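Local coordinates for protein spectinomycin phosphotransferase (PDB 3I1A) that phosphorylates the aminocyclitol antibiotic spectinomycin, acting as a resistance factor, and probably draws the phosphate from a nucleotide held with magnesium, at residues Tyr146-Arg151 and Tyr279-Glu283; Arg187-Ser192 and His282-Val286; Gly247-Asn252 and Pro319-Ile325; Asp288-Gly293 and Tyr312-Phe317. All blocks are in the same frame, centred on the assembly; numbering follows the deposited sequence.

Contact 1: Tyr146-Arg151 and Tyr279-Glu283; sequences YSPKWR and YYRHE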
# COMPACT_ATOMS: atom_id res chain seq x y z
N TYR A 146 7.64 8.84 13.35
CA TYR A 146 7.57 10.19 12.82
C TYR A 146 8.89 10.65 12.22
O TYR A 146 9.32 11.79 12.41
CB TYR A 146 7.11 11.14 13.93
CG TYR A 146 5.72 10.78 14.41
CD1 TYR A 146 4.60 11.12 13.66
CD2 TYR A 146 5.52 10.02 15.57
CE1 TYR A 146 3.32 10.71 14.04
CE2 TYR A 146 4.22 9.61 15.96
CZ TYR A 146 3.14 9.97 15.17
OH TYR A 146 1.85 9.59 15.52
N SER A 147 9.52 9.74 11.48
CA SER A 147 10.80 10.01 10.86
C SER A 147 10.79 11.26 9.99
O SER A 147 9.85 11.50 9.24
CB SER A 147 11.23 8.81 10.01
OG SER A 147 12.38 9.14 9.25
N PRO A 148 11.85 12.08 10.09
CA PRO A 148 11.98 13.30 9.32
C PRO A 148 12.71 13.04 7.98
O PRO A 148 12.92 13.96 7.20
CB PRO A 148 12.80 14.19 10.25
CG PRO A 148 13.81 13.20 10.80
CD PRO A 148 12.86 12.04 11.17
N LYS A 149 13.05 11.78 7.71
CA LYS A 149 13.77 11.40 6.49
C LYS A 149 13.30 12.07 5.21
O LYS A 149 14.09 12.71 4.50
CB LYS A 149 13.72 9.88 6.26
CG LYS A 149 14.37 9.47 4.93
CD LYS A 149 14.48 7.96 4.75
CE LYS A 149 15.27 7.64 3.49
NZ LYS A 149 15.64 6.20 3.39
N TRP A 150 12.01 11.94 4.93
CA TRP A 150 11.42 12.50 3.72
C TRP A 150 11.34 14.01 3.74
O TRP A 150 11.55 14.67 2.72
CB TRP A 150 10.04 11.90 3.50
CG TRP A 150 10.09 10.43 3.62
CD1 TRP A 150 9.64 9.66 4.66
CD2 TRP A 150 10.69 9.53 2.68
NE1 TRP A 150 9.91 8.33 4.42
CE2 TRP A 150 10.56 8.22 3.22
CE3 TRP A 150 11.33 9.69 1.45
CZ2 TRP A 150 11.03 7.09 2.55
CZ3 TRP A 150 11.80 8.56 0.78
CH2 TRP A 150 11.65 7.28 1.34
N ARG A 151 11.03 14.58 4.90
CA ARG A 151 10.97 16.02 4.98
C ARG A 151 12.35 16.59 4.66
O ARG A 151 12.46 17.61 3.99
CB ARG A 151 10.53 16.46 6.38
CG ARG A 151 9.08 16.13 6.67
CD ARG A 151 8.61 16.77 7.96
NE ARG A 151 9.15 16.12 9.15
CZ ARG A 151 8.70 14.97 9.65
NH1 ARG A 151 7.69 14.33 9.05
NH2 ARG A 151 9.22 14.49 10.77
N TYR A 279 -1.48 15.34 9.90
CA TYR A 279 -0.06 15.03 9.78
C TYR A 279 0.17 13.97 8.68
O TYR A 279 1.05 14.12 7.83
CB TYR A 279 0.49 14.46 11.09
CG TYR A 279 1.86 13.83 10.91
CD1 TYR A 279 2.99 14.62 10.71
CD2 TYR A 279 2.01 12.44 10.85
CE1 TYR A 279 4.23 14.05 10.45
CE2 TYR A 279 3.25 11.85 10.58
CZ TYR A 279 4.35 12.67 10.39
OH TYR A 279 5.56 12.09 10.15
N TYR A 280 -0.59 12.88 8.73
CA TYR A 280 -0.40 11.83 7.73
C TYR A 280 -0.70 12.27 6.31
O TYR A 280 0.02 11.91 5.40
CB TYR A 280 -1.22 10.59 8.08
CG TYR A 280 -0.54 9.70 9.09
CD1 TYR A 280 0.71 9.14 8.81
CD2 TYR A 280 -1.14 9.40 10.32
CE1 TYR A 280 1.35 8.32 9.73
CE2 TYR A 280 -0.52 8.58 11.23
CZ TYR A 280 0.73 8.03 10.93
OH TYR A 280 1.35 7.16 11.80
N ARG A 281 -1.76 13.05 6.11
CA ARG A 281 -2.11 13.50 4.76
C ARG A 281 -1.02 14.40 4.20
O ARG A 281 -0.72 14.32 3.01
CB ARG A 281 -3.44 14.23 4.75
CG ARG A 281 -4.59 13.30 5.04
CD ARG A 281 -5.91 14.05 4.95
NE ARG A 281 -7.01 13.09 4.99
CZ ARG A 281 -8.28 13.43 5.17
NH1 ARG A 281 -8.63 14.71 5.33
NH2 ARG A 281 -9.21 12.48 5.20
N HIS A 282 -0.43 15.26 5.03
CA HIS A 282 0.65 16.11 4.53
C HIS A 282 1.92 15.28 4.35
O HIS A 282 2.59 15.39 3.32
CB HIS A 282 0.94 17.28 5.51
CG HIS A 282 -0.12 18.36 5.49
ND1 HIS A 282 -1.36 18.21 6.08
CD2 HIS A 282 -0.12 19.59 4.93
CE1 HIS A 282 -2.08 19.29 5.87
NE2 HIS A 282 -1.35 20.15 5.18
N GLU A 283 2.26 14.45 5.32
CA GLU A 283 3.48 13.64 5.25
C GLU A 283 3.49 12.63 4.12
O GLU A 283 4.53 12.37 3.52
CB GLU A 283 3.71 12.94 6.60
CG GLU A 283 4.87 11.95 6.63
CD GLU A 283 6.25 12.55 6.39
OE1 GLU A 283 6.43 13.78 6.57
OE2 GLU A 283 7.16 11.78 6.04
O HOH W 1 9.66 12.66 6.66
O HOH W 2 7.87 9.88 8.05
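Arg151, near the start of helix 149-157, and Glu283, within helix 274-297, mark the nearest backbone approach, with CA atoms 7.9 Å apart, a gap spanned by long side chains. Arg151 NH1 makes a salt bridge to Glu283 OE1 at 2.8 Å. The two flat groups stand 74° apart, and the nitrogen meets the oxygen from above the carboxylate plane. The same NH1 donates to Tyr279 OH at 3.3 Å, while NH2 reaches Tyr146 O, which lies in the guanidinium plane. With NE paired to Glu193, all three nitrogens are engaged and the rotation of the group is fixed. Glu283 OE1 also accepts from Ser192; OE2 takes two waters, both bonded to Ser147 O, and touches the edge of the Trp150 indole at CD1 (3.5 Å). Beside this polar cluster, Tyr146 presents its CD1 edge to the face of Tyr279 in an offset edge-to-face pair, with centroids 5.2 Å apart and planes at 61°. Tyr146 also packs on Tyr206 and Pro238. Trp150 continues along helix 274-297 over Val286 and Ala290, while Tyr279 reaches helix 182-198, so three helices converge here.

Contact 2: Arg187-Ser192 and His282-Val286; sequences RLVDTS and HERIV. With DMS (dimethyl sulfoxide), chain D.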
# COMPACT_ATOMS: atom_id res chain seq x y z
N ARG A 187 4.69 24.50 2.24
CA ARG A 187 3.60 24.35 3.22
C ARG A 187 3.39 22.88 3.60
O ARG A 187 3.18 22.55 4.77
CB ARG A 187 2.30 24.96 2.66
CG ARG A 187 1.08 24.80 3.59
CD ARG A 187 -0.16 25.49 3.04
NE ARG A 187 -1.37 25.18 3.82
CZ ARG A 187 -2.54 25.78 3.66
NH1 ARG A 187 -2.68 26.74 2.75
NH2 ARG A 187 -3.59 25.41 4.38
N LEU A 188 3.46 21.98 2.61
CA LEU A 188 3.30 20.55 2.91
C LEU A 188 4.38 20.10 3.87
O LEU A 188 4.11 19.42 4.86
CB LEU A 188 3.36 19.71 1.61
CG LEU A 188 2.12 19.85 0.73
CD1 LEU A 188 2.45 19.54 -0.72
CD2 LEU A 188 1.01 18.94 1.26
N VAL A 189 5.63 20.47 3.57
CA VAL A 189 6.78 20.08 4.40
C VAL A 189 6.73 20.70 5.80
O VAL A 189 6.92 20.02 6.81
CB VAL A 189 8.12 20.54 3.76
CG1 VAL A 189 9.29 20.25 4.72
CG2 VAL A 189 8.34 19.79 2.43
N ASP A 190 6.50 22.01 5.84
CA ASP A 190 6.48 22.74 7.10
C ASP A 190 5.30 22.35 7.97
O ASP A 190 5.38 22.42 9.22
CB ASP A 190 6.47 24.24 6.84
CG ASP A 190 7.73 24.72 6.10
OD1 ASP A 190 8.73 23.99 6.06
OD2 ASP A 190 7.70 25.86 5.58
N THR A 191 4.19 21.95 7.34
CA THR A 191 3.02 21.55 8.13
C THR A 191 3.25 20.17 8.70
O THR A 191 2.92 19.92 9.87
CB THR A 191 1.73 21.56 7.31
OG1 THR A 191 1.41 22.90 6.95
CG2 THR A 191 0.58 20.97 8.14
N SER A 192 3.81 19.28 7.89
CA SER A 192 4.12 17.94 8.37
C SER A 192 5.10 18.06 9.56
O SER A 192 4.93 17.40 10.58
CB SER A 192 4.74 17.10 7.25
OG SER A 192 5.22 15.88 7.75
N HIS A 282 -0.43 15.26 5.03
CA HIS A 282 0.65 16.11 4.53
C HIS A 282 1.92 15.28 4.35
O HIS A 282 2.59 15.39 3.32
CB HIS A 282 0.94 17.28 5.51
CG HIS A 282 -0.12 18.36 5.49
ND1 HIS A 282 -1.36 18.21 6.08
CD2 HIS A 282 -0.12 19.59 4.93
CE1 HIS A 282 -2.08 19.29 5.87
NE2 HIS A 282 -1.35 20.15 5.18
N GLU A 283 2.26 14.45 5.32
CA GLU A 283 3.48 13.64 5.25
C GLU A 283 3.49 12.63 4.12
O GLU A 283 4.53 12.37 3.52
CB GLU A 283 3.71 12.94 6.60
CG GLU A 283 4.87 11.95 6.63
CD GLU A 283 6.25 12.55 6.39
OE1 GLU A 283 6.43 13.78 6.57
OE2 GLU A 283 7.16 11.78 6.04
N ARG A 284 2.35 12.01 3.82
CA ARG A 284 2.35 11.06 2.71
C ARG A 284 2.69 11.78 1.41
O ARG A 284 3.37 11.22 0.55
CB ARG A 284 1.00 10.37 2.57
CG ARG A 284 1.06 9.15 1.64
CD ARG A 284 -0.30 8.45 1.57
NE ARG A 284 -0.23 7.27 0.72
CZ ARG A 284 -0.38 7.30 -0.61
NH1 ARG A 284 -0.62 8.45 -1.23
NH2 ARG A 284 -0.26 6.17 -1.30
N ILE A 285 2.21 13.02 1.25
CA ILE A 285 2.51 13.78 0.02
C ILE A 285 4.01 14.14 0.01
O ILE A 285 4.67 14.07 -1.03
CB ILE A 285 1.63 15.05 -0.08
CG1 ILE A 285 0.16 14.63 -0.13
CG2 ILE A 285 1.97 15.85 -1.34
CD1 ILE A 285 -0.84 15.76 0.01
N VAL A 286 4.54 14.52 1.17
CA VAL A 286 5.96 14.82 1.27
C VAL A 286 6.80 13.63 0.83
O VAL A 286 7.80 13.80 0.11
CB VAL A 286 6.34 15.22 2.71
CG1 VAL A 286 7.86 15.26 2.86
CG2 VAL A 286 5.72 16.56 3.05
S DMS D . -1.21 27.36 -0.58
O DMS D . -1.87 28.50 0.09
C1 DMS D . -0.92 27.80 -2.25
C2 DMS D . 0.43 27.16 0.07
O HOH W 3 -1.42 23.03 5.76
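Thr191 sets its methyl over the face of the imidazole of His282: CG2 sits 3.6 Å from the ring centroid and only 11° off the normal, a CH-pi contact. Its chi1 of -67° sets CG2 anti to the backbone N and turns OG1 back to its own helix, where it donates to Arg187 O at 2.8 Å. That carbonyl also accepts from Thr191 N, and the two donors come from opposite faces of its plane. One water joins Thr191 OG1, Arg187 NE and His282 NE2, the last at 2.9 Å, while His282 ND1 is bonded to the carbonyl of Ser278.

Leu188 runs at about a right angle to both His282 and Ile285. Its CD1 meets Ile285 CG2 at 3.8 Å, and CD2 touches Ile285 CD1 and His282 CD2. Val286 CG2 presses on the backbone of the opposite helix, 3.7 Å from Leu188 O. Further along, Ser192 OG donates to Glu283 OE1 at 2.7 Å, using the anti lone pair of the carboxylate. The short helical segments cross at -128°, with axes 8.6 Å apart at closest approach.

At the exposed end, Arg187 makes a cation-pi contact with Phe327 and a weak hydrogen bond to a dimethyl sulfoxide, probably from the crystallisation liquor. The chemistry is that of an apolar helix interface with a direct hydrogen bond at one margin and a water-mediated link at the other. Bonding of ND1 to a carbonyl fixes the imidazole's rotation, and the nearby arginine would probably disfavour a charged histidine. The buried serine hydroxyl helps satisfy a carboxylate already salt-bridged to Arg151.

Contact 3: Gly247-Asn252 and Pro319-Ile325; sequences GGGVGN and PNNVVEI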
# COMPACT_ATOMS: atom_id res chain seq x y z
N GLY A 247 -11.65 9.84 2.38
CA GLY A 247 -11.82 11.25 2.06
C GLY A 247 -10.45 11.88 1.75
O GLY A 247 -10.34 13.10 1.56
N GLY A 248 -9.42 11.05 1.67
CA GLY A 248 -8.07 11.56 1.42
C GLY A 248 -7.78 11.96 -0.02
O GLY A 248 -6.84 12.71 -0.27
N GLY A 249 -8.56 11.45 -0.96
CA GLY A 249 -8.37 11.80 -2.37
C GLY A 249 -7.23 11.17 -3.14
O GLY A 249 -6.90 11.66 -4.24
N VAL A 250 -6.61 10.13 -2.60
CA VAL A 250 -5.50 9.47 -3.30
C VAL A 250 -6.03 8.87 -4.61
O VAL A 250 -6.93 8.01 -4.61
CB VAL A 250 -4.86 8.35 -2.45
CG1 VAL A 250 -3.75 7.65 -3.23
CG2 VAL A 250 -4.28 8.94 -1.19
N GLY A 251 -5.45 9.34 -5.72
CA GLY A 251 -5.85 8.88 -7.05
C GLY A 251 -7.07 9.59 -7.59
O GLY A 251 -7.70 9.13 -8.55
N ASN A 252 -7.39 10.73 -6.99
CA ASN A 252 -8.53 11.55 -7.36
C ASN A 252 -9.89 10.85 -7.20
O ASN A 252 -10.83 11.09 -7.95
CB ASN A 252 -8.38 12.09 -8.78
CG ASN A 252 -8.73 13.56 -8.87
OD1 ASN A 252 -7.85 14.43 -8.87
ND2 ASN A 252 -10.02 13.85 -8.90
N PRO A 319 -7.32 19.88 -8.85
CA PRO A 319 -8.51 20.19 -8.05
C PRO A 319 -9.04 18.95 -7.36
O PRO A 319 -9.23 17.90 -7.99
CB PRO A 319 -9.50 20.72 -9.10
CG PRO A 319 -8.63 21.38 -10.08
CD PRO A 319 -7.48 20.37 -10.23
N ASN A 320 -9.28 19.06 -6.06
CA ASN A 320 -9.83 17.97 -5.27
C ASN A 320 -8.87 16.79 -5.14
O ASN A 320 -9.32 15.67 -4.86
CB ASN A 320 -11.14 17.45 -5.88
CG ASN A 320 -12.08 18.55 -6.30
OD1 ASN A 320 -12.97 18.34 -7.14
ND2 ASN A 320 -11.91 19.74 -5.72
N ASN A 321 -7.58 16.99 -5.37
CA ASN A 321 -6.66 15.87 -5.22
C ASN A 321 -6.01 15.93 -3.83
O ASN A 321 -6.47 16.71 -2.98
CB ASN A 321 -5.60 15.83 -6.34
CG ASN A 321 -5.13 14.40 -6.64
OD1 ASN A 321 -4.38 13.80 -5.86
ND2 ASN A 321 -5.57 13.83 -7.76
N VAL A 322 -4.97 15.15 -3.60
CA VAL A 322 -4.39 15.09 -2.26
C VAL A 322 -3.90 16.38 -1.59
O VAL A 322 -4.11 16.58 -0.39
CB VAL A 322 -3.29 13.99 -2.15
CG1 VAL A 322 -3.93 12.61 -2.41
CG2 VAL A 322 -2.13 14.23 -3.12
N VAL A 323 -3.28 17.26 -2.36
CA VAL A 323 -2.80 18.49 -1.76
C VAL A 323 -3.93 19.38 -1.26
O VAL A 323 -3.89 19.84 -0.12
CB VAL A 323 -1.89 19.27 -2.74
CG1 VAL A 323 -1.52 20.63 -2.11
CG2 VAL A 323 -0.64 18.44 -3.04
N GLU A 324 -4.93 19.63 -2.10
CA GLU A 324 -6.04 20.49 -1.69
C GLU A 324 -6.80 19.94 -0.50
O GLU A 324 -7.25 20.69 0.37
CB GLU A 324 -6.99 20.74 -2.87
CG GLU A 324 -6.33 21.45 -4.04
CD GLU A 324 -7.32 21.99 -5.04
OE1 GLU A 324 -8.42 21.41 -5.16
OE2 GLU A 324 -6.99 23.00 -5.72
N ILE A 325 -6.96 18.62 -0.46
CA ILE A 325 -7.64 17.96 0.66
C ILE A 325 -6.79 18.04 1.94
O ILE A 325 -7.32 18.24 3.04
CB ILE A 325 -7.95 16.50 0.31
CG1 ILE A 325 -9.05 16.45 -0.76
CG2 ILE A 325 -8.38 15.72 1.56
CD1 ILE A 325 -9.31 15.08 -1.31
O HOH W 4 -4.80 14.05 1.21
O HOH W 5 -3.20 11.16 -5.84
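Gly249 lies opposite Val322, and Asn252 opposite Asn321, each pair with CA atoms 5.2 Å apart, as the glycine-rich loop 247-252 runs past the start of helix 322-329. The loop closes in a type II beta turn from Gly249 to Asn252, held by Asn252 N to Gly249 O at 2.9 Å. The positive phi of Gly251 is as expected at the third position of such a turn. With no side chains on three successive glycines, the helix comes right up to the loop backbone: Ile325 CD1 rests 3.6 Å from Gly249 CA, and Ile325 CG2 lies 3.3 Å from Gly247 O.

The chi1 of Val322 (-63°) carries CG1 anti to the carbonyl carbon and against the carbonyl oxygens of Gly248 and Gly249, with Val250 CG2 3.9 Å away on the loop side. The direct polar link is between amides crossing at about a right angle. Asn321 ND2 donates to Asn252 OD1 at a short 2.6 Å over a bent bond of 141°, the amide planes standing 60° apart. The other end of the Asn321 amide is also held: OD1 accepts from Val322 N and from a water that in turn accepts from Gly251 N. A second water bridges Gly248 O and Val322 O.

The loop joins helix 240-243 to helix 257-267, and the side chain of Val250 is about 8 Å from that of Asn217, a magnesium ligand in another structure of this protein. Helix 274-297 backs both partners, touching Val250 through Arg284, Val322 through Ile285 and Ile325 through Arg281.

Contact 4: Asp288-Gly293 and Tyr312-Phe317; sequences DIAVYG and YFKEMF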
# COMPACT_ATOMS: atom_id res chain seq x y z
N ASP A 288 5.95 11.23 -1.26
CA ASP A 288 5.84 11.11 -2.72
C ASP A 288 6.62 12.23 -3.44
O ASP A 288 7.19 12.00 -4.50
CB ASP A 288 4.37 11.18 -3.18
CG ASP A 288 3.64 9.84 -3.04
OD1 ASP A 288 4.31 8.81 -2.86
OD2 ASP A 288 2.40 9.84 -3.13
N ILE A 289 6.66 13.44 -2.88
CA ILE A 289 7.40 14.51 -3.56
C ILE A 289 8.87 14.10 -3.54
O ILE A 289 9.62 14.34 -4.50
CB ILE A 289 7.20 15.90 -2.84
CG1 ILE A 289 5.79 16.43 -3.13
CG2 ILE A 289 8.22 16.92 -3.34
CD1 ILE A 289 5.39 17.65 -2.32
N ALA A 290 9.30 13.50 -2.44
CA ALA A 290 10.69 13.09 -2.31
C ALA A 290 11.05 12.00 -3.32
O ALA A 290 12.08 12.07 -3.98
CB ALA A 290 10.97 12.60 -0.87
N VAL A 291 10.19 10.98 -3.42
CA VAL A 291 10.41 9.86 -4.32
C VAL A 291 10.29 10.22 -5.79
O VAL A 291 11.23 9.98 -6.58
CB VAL A 291 9.45 8.69 -3.96
CG1 VAL A 291 9.52 7.62 -5.02
CG2 VAL A 291 9.83 8.09 -2.59
N TYR A 292 9.17 10.81 -6.18
CA TYR A 292 8.99 11.16 -7.58
C TYR A 292 9.81 12.38 -7.96
O TYR A 292 10.32 12.49 -9.08
CB TYR A 292 7.50 11.32 -7.89
CG TYR A 292 6.75 10.01 -7.65
CD1 TYR A 292 6.28 9.67 -6.38
CD2 TYR A 292 6.55 9.10 -8.68
CE1 TYR A 292 5.64 8.46 -6.14
CE2 TYR A 292 5.90 7.88 -8.46
CZ TYR A 292 5.45 7.57 -7.19
OH TYR A 292 4.82 6.38 -6.97
N GLY A 293 9.98 13.31 -7.01
CA GLY A 293 10.82 14.46 -7.32
C GLY A 293 12.26 14.03 -7.61
O GLY A 293 12.91 14.54 -8.54
N TYR A 312 2.38 11.87 -12.28
CA TYR A 312 1.89 11.53 -10.94
C TYR A 312 2.12 12.71 -10.01
O TYR A 312 1.22 13.12 -9.26
CB TYR A 312 2.61 10.32 -10.39
CG TYR A 312 2.13 9.97 -8.99
CD1 TYR A 312 0.79 9.62 -8.76
CD2 TYR A 312 2.99 10.01 -7.90
CE1 TYR A 312 0.34 9.33 -7.47
CE2 TYR A 312 2.55 9.72 -6.61
CZ TYR A 312 1.23 9.38 -6.40
OH TYR A 312 0.80 9.06 -5.13
N PHE A 313 3.33 13.25 -10.05
CA PHE A 313 3.69 14.39 -9.22
C PHE A 313 2.72 15.56 -9.46
O PHE A 313 2.23 16.19 -8.52
CB PHE A 313 5.13 14.80 -9.54
CG PHE A 313 5.72 15.80 -8.58
CD1 PHE A 313 6.70 15.43 -7.67
CD2 PHE A 313 5.28 17.12 -8.60
CE1 PHE A 313 7.24 16.37 -6.78
CE2 PHE A 313 5.82 18.07 -7.71
CZ PHE A 313 6.79 17.69 -6.81
N LYS A 314 2.42 15.86 -10.73
CA LYS A 314 1.53 16.99 -10.99
C LYS A 314 0.09 16.78 -10.59
O LYS A 314 -0.59 17.71 -10.13
CB LYS A 314 1.60 17.39 -12.47
CG LYS A 314 2.96 17.98 -12.81
CD LYS A 314 3.01 18.61 -14.19
CE LYS A 314 3.02 17.58 -15.30
NZ LYS A 314 3.16 18.27 -16.62
N GLU A 315 -0.39 15.55 -10.77
CA GLU A 315 -1.76 15.23 -10.42
C GLU A 315 -2.05 15.50 -8.96
O GLU A 315 -3.20 15.79 -8.61
CB GLU A 315 -2.05 13.77 -10.73
CG GLU A 315 -2.21 13.50 -12.21
CD GLU A 315 -2.63 12.08 -12.48
OE1 GLU A 315 -3.17 11.83 -13.57
OE2 GLU A 315 -2.41 11.22 -11.59
N MET A 316 -1.04 15.38 -8.10
CA MET A 316 -1.26 15.62 -6.66
C MET A 316 -1.77 17.03 -6.40
O MET A 316 -2.43 17.29 -5.38
CB MET A 316 0.04 15.42 -5.86
CG MET A 316 0.63 14.02 -6.02
SD MET A 316 2.04 13.65 -4.94
CE MET A 316 3.09 15.16 -5.15
N PHE A 317 -1.46 17.94 -7.32
CA PHE A 317 -1.87 19.34 -7.18
C PHE A 317 -3.16 19.70 -7.92
O PHE A 317 -3.55 20.87 -7.96
CB PHE A 317 -0.72 20.26 -7.64
CG PHE A 317 0.53 20.09 -6.83
CD1 PHE A 317 1.42 19.05 -7.11
CD2 PHE A 317 0.80 20.93 -5.74
CE1 PHE A 317 2.55 18.84 -6.32
CE2 PHE A 317 1.93 20.73 -4.93
CZ PHE A 317 2.81 19.68 -5.22
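Tyr292 receives Tyr312 on one face of its ring, with CD2 of Tyr312 3.4 Å above the plane and over its centre; Val291 CG1 covers the opposite face toward the rim, and Asp288 CA lies at the edge. The pair is edge-to-face, with centroids 4.5 Å apart and planes at 54°. At the edge of the Tyr312 ring lies the Asp288 carboxylate, whose OD2 accepts from Tyr312 OH at 2.7 Å. The hydroxyl approaches from above the carboxylate plane, 47° out of it. Phe313 turns its edge to the backbone of the other helix, meeting Gly293 N and Ile289 O, while its CE1 touches Ile289 CG2 at 3.6 Å. Met316 bends at chi3 (-47°), which brings CE to Ile289 CG1 at 3.6 Å, and its SD lies 3.8 Å from Asp288 CB. The hydroxyl-carboxylate bond thus borders an apolar patch.

Further aromatic packing extends the patch: Phe313 meets Phe174 and Phe317 meets Phe177, both edge-to-face, on helix 169-180. Elsewhere, Ile289 packs on Val154 of helix 149-157 and Leu188 of helix 182-198, and Met316 on Val322 of helix 322-329.

Helix 274-297 runs through contacts 1, 2 and 4 and backs the loop and helix of contact 3. Contacts 1 and 2 are buried and share His282 and Glu283, their centres about 6 Å apart; the first combines a salt bridge and bridging waters with a tyrosine pair, the second apolar side chains with polar links at the margins. Contact 4 lies farther along the same helix and is only partly buried, with aromatic and sulfur-bearing side chains and one tyrosine-carboxylate hydrogen bond. Contact 3, also partly buried, differs in kind: glycine backbone, a hydrogen bond between asparagine side chains and bridging waters replace helix-on-helix packing. It meets contact 4 through the turn between helices 303-315 and 322-329, where Val323 N probably bonds Met316 O.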